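Local coordinates for DNA primase (Aquifex aeolicus, PDB 2AU3), which probably synthesises the short RNA primers that DNA polymerase extends during DNA replication, using a zinc-binding domain and a TOPRIM-containing RNA polymerase core, at residues A[190-202]-A[224-238]. Residues are numbered along the deposited sequence; the frame is centred on the assembly and turned at random.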
loop_
_atom_site.group_PDB
_atom_site.type_symbol
_atom_site.label_atom_id
_atom_site.label_comp_id
_atom_site.label_asym_id
_atom_site.label_seq_id
_atom_site.Cartn_x
_atom_site.Cartn_y
_atom_site.Cartn_z
ATOM N N VAL A 190 -5.129 -10.817 -6.481
ATOM C CA VAL A 190 -3.870 -10.525 -5.880
ATOM C C VAL A 190 -3.766 -9.025 -5.695
ATOM O O VAL A 190 -4.070 -8.253 -6.605
ATOM C CB VAL A 190 -2.706 -11.030 -6.753
ATOM C CG1 VAL A 190 -1.403 -10.531 -6.210
ATOM C CG2 VAL A 190 -2.696 -12.593 -6.826
ATOM N N ILE A 191 -3.339 -8.622 -4.503
ATOM C CA ILE A 191 -3.105 -7.216 -4.200
ATOM C C ILE A 191 -1.635 -7.065 -3.836
ATOM O O ILE A 191 -1.201 -7.491 -2.758
ATOM C CB ILE A 191 -4.020 -6.743 -3.019
ATOM C CG1 ILE A 191 -5.490 -7.117 -3.273
ATOM C CG2 ILE A 191 -3.898 -5.248 -2.797
ATOM C CD1 ILE A 191 -5.955 -8.373 -2.485
ATOM N N PRO A 192 -0.850 -6.519 -4.759
ATOM C CA PRO A 192 0.578 -6.354 -4.524
ATOM C C PRO A 192 0.832 -5.462 -3.329
ATOM O O PRO A 192 0.133 -4.465 -3.141
ATOM C CB PRO A 192 1.055 -5.665 -5.802
ATOM C CG PRO A 192 0.089 -6.202 -6.840
ATOM C CD PRO A 192 -1.230 -6.074 -6.109
ATOM N N ILE A 193 1.830 -5.837 -2.544
ATOM C CA ILE A 193 2.244 -5.075 -1.385
ATOM C C ILE A 193 3.564 -4.424 -1.734
ATOM O O ILE A 193 4.514 -5.120 -2.131
ATOM C CB ILE A 193 2.409 -6.002 -0.179
ATOM C CG1 ILE A 193 1.062 -6.663 0.168
ATOM C CG2 ILE A 193 2.993 -5.222 0.992
ATOM C CD1 ILE A 193 1.097 -7.627 1.358
ATOM N N LYS A 194 3.598 -3.089 -1.650
ATOM C CA LYS A 194 4.782 -2.304 -2.001
ATOM C C LYS A 194 5.401 -1.685 -0.770
ATOM O O LYS A 194 4.684 -1.270 0.143
ATOM C CB LYS A 194 4.433 -1.180 -2.992
ATOM C CG LYS A 194 3.903 -1.719 -4.326
ATOM C CD LYS A 194 3.517 -0.640 -5.315
ATOM C CE LYS A 194 2.888 -1.274 -6.571
ATOM N NZ LYS A 194 2.907 -0.343 -7.732
ATOM N N ASP A 195 6.725 -1.551 -0.757
ATOM C CA ASP A 195 7.360 -0.789 0.305
ATOM C C ASP A 195 7.095 0.707 0.101
ATOM O O ASP A 195 6.575 1.079 -0.940
ATOM C CB ASP A 195 8.856 -1.127 0.422
ATOM C CG ASP A 195 9.667 -0.727 -0.783
ATOM O OD1 ASP A 195 9.221 0.097 -1.625
ATOM O OD2 ASP A 195 10.818 -1.199 -0.955
ATOM N N PRO A 196 7.449 1.567 1.062
ATOM C CA PRO A 196 7.160 3.006 0.922
ATOM C C PRO A 196 7.745 3.656 -0.341
ATOM O O PRO A 196 7.279 4.741 -0.704
ATOM C CB PRO A 196 7.786 3.609 2.186
ATOM C CG PRO A 196 7.704 2.503 3.172
ATOM C CD PRO A 196 8.078 1.270 2.362
ATOM N N ARG A 197 8.722 3.013 -0.996
ATOM C CA ARG A 197 9.292 3.535 -2.242
ATOM C C ARG A 197 8.696 2.901 -3.521
ATOM O O ARG A 197 9.122 3.189 -4.617
ATOM C CB ARG A 197 10.840 3.430 -2.228
ATOM C CG ARG A 197 11.387 1.995 -2.110
ATOM C CD ARG A 197 12.923 1.880 -2.077
ATOM N NE ARG A 197 13.576 2.950 -2.838
ATOM C CZ ARG A 197 14.762 3.484 -2.539
ATOM N NH1 ARG A 197 15.462 3.043 -1.491
ATOM N NH2 ARG A 197 15.256 4.462 -3.292
ATOM N N GLY A 198 7.680 2.062 -3.370
ATOM C CA GLY A 198 7.001 1.531 -4.525
ATOM C C GLY A 198 7.526 0.202 -5.030
ATOM O O GLY A 198 7.055 -0.259 -6.051
ATOM N N ARG A 199 8.488 -0.410 -4.336
ATOM C CA ARG A 199 8.965 -1.727 -4.787
ATOM C C ARG A 199 8.024 -2.789 -4.292
ATOM O O ARG A 199 7.691 -2.843 -3.091
ATOM C CB ARG A 199 10.365 -2.042 -4.280
ATOM C CG ARG A 199 11.450 -1.179 -4.869
ATOM C CD ARG A 199 12.857 -1.653 -4.468
ATOM N NE ARG A 199 12.935 -1.903 -3.024
ATOM C CZ ARG A 199 14.017 -2.345 -2.396
ATOM N NH1 ARG A 199 15.126 -2.595 -3.086
ATOM N NH2 ARG A 199 13.991 -2.536 -1.076
ATOM N N VAL A 200 7.589 -3.638 -5.208
ATOM C CA VAL A 200 6.765 -4.774 -4.834
ATOM C C VAL A 200 7.609 -5.697 -3.945
ATOM O O VAL A 200 8.687 -6.141 -4.349
ATOM C CB VAL A 200 6.256 -5.513 -6.078
ATOM C CG1 VAL A 200 5.559 -6.827 -5.661
ATOM C CG2 VAL A 200 5.281 -4.626 -6.834
ATOM N N ILE A 201 7.148 -5.942 -2.720
ATOM C CA ILE A 201 7.884 -6.794 -1.796
ATOM C C ILE A 201 7.129 -8.091 -1.491
ATOM O O ILE A 201 7.668 -8.974 -0.838
ATOM C CB ILE A 201 8.241 -6.049 -0.479
ATOM C CG1 ILE A 201 6.980 -5.450 0.188
ATOM C CG2 ILE A 201 9.315 -4.991 -0.736
ATOM C CD1 ILE A 201 7.220 -5.026 1.639
ATOM N N GLY A 202 5.901 -8.197 -1.977
ATOM C CA GLY A 202 5.064 -9.377 -1.770
ATOM C C GLY A 202 3.637 -9.117 -2.183
ATOM O O GLY A 202 3.344 -8.127 -2.908
ATOM N N VAL A 224 12.804 -10.082 2.464
ATOM C CA VAL A 224 12.287 -8.983 1.645
ATOM C C VAL A 224 10.957 -8.415 2.182
ATOM O O VAL A 224 10.673 -7.231 2.004
ATOM C CB VAL A 224 12.169 -9.395 0.129
ATOM C CG1 VAL A 224 10.977 -10.332 -0.147
ATOM C CG2 VAL A 224 12.101 -8.164 -0.778
ATOM N N PHE A 225 10.168 -9.258 2.858
ATOM C CA PHE A 225 8.806 -8.888 3.258
ATOM C C PHE A 225 8.592 -9.017 4.787
ATOM O O PHE A 225 8.674 -10.111 5.351
ATOM C CB PHE A 225 7.795 -9.757 2.480
ATOM C CG PHE A 225 6.353 -9.472 2.814
ATOM C CD1 PHE A 225 5.719 -8.363 2.289
ATOM C CD2 PHE A 225 5.638 -10.316 3.661
ATOM C CE1 PHE A 225 4.382 -8.084 2.617
ATOM C CE2 PHE A 225 4.324 -10.057 3.987
ATOM C CZ PHE A 225 3.686 -8.951 3.461
ATOM N N LYS A 226 8.334 -7.895 5.459
ATOM C CA LYS A 226 7.925 -7.948 6.864
ATOM C C LYS A 226 6.604 -7.210 7.031
ATOM O O LYS A 226 6.561 -5.977 6.912
ATOM C CB LYS A 226 9.002 -7.353 7.779
ATOM C CG LYS A 226 10.465 -7.738 7.414
ATOM C CD LYS A 226 11.111 -8.583 8.499
ATOM C CE LYS A 226 12.529 -9.075 8.107
ATOM N NZ LYS A 226 13.467 -7.994 7.684
ATOM N N LYS A 227 5.532 -7.963 7.286
ATOM C CA LYS A 227 4.187 -7.378 7.309
ATOM C C LYS A 227 4.059 -6.305 8.383
ATOM O O LYS A 227 3.472 -5.258 8.141
ATOM C CB LYS A 227 3.072 -8.449 7.395
ATOM C CG LYS A 227 2.892 -9.132 8.748
ATOM C CD LYS A 227 2.277 -10.521 8.611
ATOM C CE LYS A 227 0.755 -10.496 8.670
ATOM N NZ LYS A 227 0.136 -11.829 8.268
ATOM N N GLY A 228 4.683 -6.540 9.534
ATOM C CA GLY A 228 4.605 -5.636 10.669
ATOM C C GLY A 228 5.340 -4.317 10.508
ATOM O O GLY A 228 5.209 -3.451 11.358
ATOM N N GLU A 229 6.080 -4.154 9.411
ATOM C CA GLU A 229 6.935 -2.979 9.205
ATOM C C GLU A 229 6.530 -2.118 7.991
ATOM O O GLU A 229 7.175 -1.099 7.688
ATOM C CB GLU A 229 8.384 -3.439 9.066
ATOM C CG GLU A 229 8.897 -4.171 10.314
ATOM C CD GLU A 229 10.371 -4.527 10.225
ATOM O OE1 GLU A 229 11.118 -3.837 9.488
ATOM O OE2 GLU A 229 10.780 -5.503 10.891
ATOM N N ASN A 230 5.461 -2.532 7.311
ATOM C CA ASN A 230 4.986 -1.868 6.093
ATOM C C ASN A 230 3.514 -1.463 6.191
ATOM O O ASN A 230 2.742 -2.095 6.910
ATOM C CB ASN A 230 5.188 -2.790 4.884
ATOM C CG ASN A 230 6.649 -2.948 4.507
ATOM O OD1 ASN A 230 7.197 -2.107 3.805
ATOM N ND2 ASN A 230 7.294 -4.018 4.997
ATOM N N LEU A 231 3.127 -0.421 5.458
ATOM C CA LEU A 231 1.723 -0.042 5.390
ATOM C C LEU A 231 1.241 -0.137 3.960
ATOM O O LEU A 231 1.860 0.436 3.047
ATOM C CB LEU A 231 1.486 1.393 5.918
ATOM C CG LEU A 231 1.529 1.590 7.438
ATOM C CD1 LEU A 231 1.774 3.049 7.773
ATOM C CD2 LEU A 231 0.242 1.098 8.091
ATOM N N PHE A 232 0.133 -0.837 3.761
ATOM C CA PHE A 232 -0.498 -0.839 2.459
ATOM C C PHE A 232 -0.895 0.578 2.064
ATOM O O PHE A 232 -1.516 1.313 2.862
ATOM C CB PHE A 232 -1.744 -1.718 2.449
ATOM C CG PHE A 232 -2.354 -1.869 1.070
ATOM C CD1 PHE A 232 -1.635 -2.499 0.053
ATOM C CD2 PHE A 232 -3.629 -1.389 0.794
ATOM C CE1 PHE A 232 -2.184 -2.644 -1.230
ATOM C CE2 PHE A 232 -4.198 -1.532 -0.490
ATOM C CZ PHE A 232 -3.475 -2.147 -1.496
ATOM N N GLY A 233 -0.576 0.939 0.823
ATOM C CA GLY A 233 -0.968 2.212 0.272
ATOM C C GLY A 233 -0.020 3.371 0.550
ATOM O O GLY A 233 -0.202 4.450 -0.001
ATOM N N LEU A 234 0.989 3.180 1.397
ATOM C CA LEU A 234 1.879 4.293 1.711
ATOM C C LEU A 234 2.535 4.926 0.469
ATOM O O LEU A 234 2.531 6.155 0.311
ATOM C CB LEU A 234 2.913 3.907 2.768
ATOM C CG LEU A 234 3.734 5.012 3.393
ATOM C CD1 LEU A 234 2.835 6.074 4.069
ATOM C CD2 LEU A 234 4.670 4.360 4.410
ATOM N N TYR A 235 3.034 4.089 -0.435
ATOM C CA TYR A 235 3.679 4.574 -1.639
ATOM C C TYR A 235 2.688 5.440 -2.442
ATOM O O TYR A 235 3.009 6.542 -2.900
ATOM C CB TYR A 235 4.146 3.396 -2.495
ATOM C CG TYR A 235 4.564 3.811 -3.886
ATOM C CD1 TYR A 235 3.811 3.441 -4.998
ATOM C CD2 TYR A 235 5.732 4.574 -4.091
ATOM C CE1 TYR A 235 4.218 3.806 -6.291
ATOM C CE2 TYR A 235 6.154 4.933 -5.356
ATOM C CZ TYR A 235 5.381 4.569 -6.452
ATOM O OH TYR A 235 5.775 4.934 -7.725
ATOM N N GLU A 236 1.477 4.939 -2.596
ATOM C CA GLU A 236 0.463 5.664 -3.336
ATOM C C GLU A 236 -0.096 6.902 -2.587
ATOM O O GLU A 236 -0.549 7.859 -3.218
ATOM C CB GLU A 236 -0.668 4.706 -3.674
ATOM C CG GLU A 236 -0.265 3.620 -4.659
ATOM C CD GLU A 236 0.387 2.408 -3.982
ATOM O OE1 GLU A 236 0.546 2.417 -2.734
ATOM O OE2 GLU A 236 0.742 1.440 -4.701
ATOM N N ALA A 237 -0.059 6.863 -1.258
ATOM C CA ALA A 237 -0.710 7.876 -0.423
ATOM C C ALA A 237 0.196 9.045 -0.035
ATOM O O ALA A 237 -0.301 10.114 0.303
ATOM C CB ALA A 237 -1.281 7.230 0.851
ATOM N N LYS A 238 1.512 8.845 -0.057
ATOM C CA LYS A 238 2.397 9.719 0.730
ATOM C C LYS A 238 2.379 11.176 0.243
ATOM O O LYS A 238 2.484 12.095 1.027
ATOM C CB LYS A 238 3.835 9.156 0.800
ATOM C CG LYS A 238 4.500 8.970 -0.541
ATOM C CD LYS A 238 5.806 8.193 -0.439
ATOM C CE LYS A 238 6.388 7.953 -1.843
ATOM N NZ LYS A 238 7.745 7.314 -1.785
HETATM O O HOH W 1 0.960 2.018 -7.309
HETATM O O HOH W 2 3.331 1.295 0.164
#
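Ile-193 and Ile-201, paired across the hairpin at a classic beta bulge completed by Gly-202, press on Phe-225, whose broad ring can take both isoleucines along its edge. Ile-193 CD1 lies 3.5 Å from Phe-225 CE1, and its CG2 meets the ring at its edge, in plane, as does CG1 of Ile-201. In Ile-201 that CG1 sits between backbone N and carbonyl carbon (chi1 55°), which sends CD1 on to Asn-230, 3.5 Å from ND2. This amide is turned for a 2.8 Å bond from Asn-230 ND2 to Lys-226 O, an oxygen that Glu-229 N reaches from the opposite face. Farther along the strand, Ile-191 CG2 touches Phe-232 CZ at 3.4 Å, while Pro-192 O faces the edge of the same ring, where the C-H groups are slightly positive.

At the hairpin's type I turn, Pro-196, whose fixed phi suits such a turn, lays its ring against Leu-234 CD2. Gly-198 CA sits over one face of Tyr-235, 3.4 Å from the ring centroid, a CH-pi contact; a CB here would strike the ring, and its positive phi also calls for glycine. A serine in place of Tyr-235 would probably strip Gly-198 of the ring face it lies on and open a gap beside the Lys-194 chain.

Outward, Lys-238 stretches its extended chain so that NZ donates to Pro-196 O at 2.8 Å. Lys-194 NZ, salt-bridged to Asp-144, reaches Glu-236 OE2 through a water, and a second water bonds Lys-194 O and Tyr-235 N. Asp-195 OD1 accepts Arg-199 N at 2.9 Å, which would brace the turn from within, while Arg-199 NE salt-bridges Asp-195 OD2 on its syn side. Nonpolar packing thus joins the hairpin to the loop at Phe-225, weakly bonded edge strand 231-232 and the start of helix 234-244, where lysines and waters add polar links.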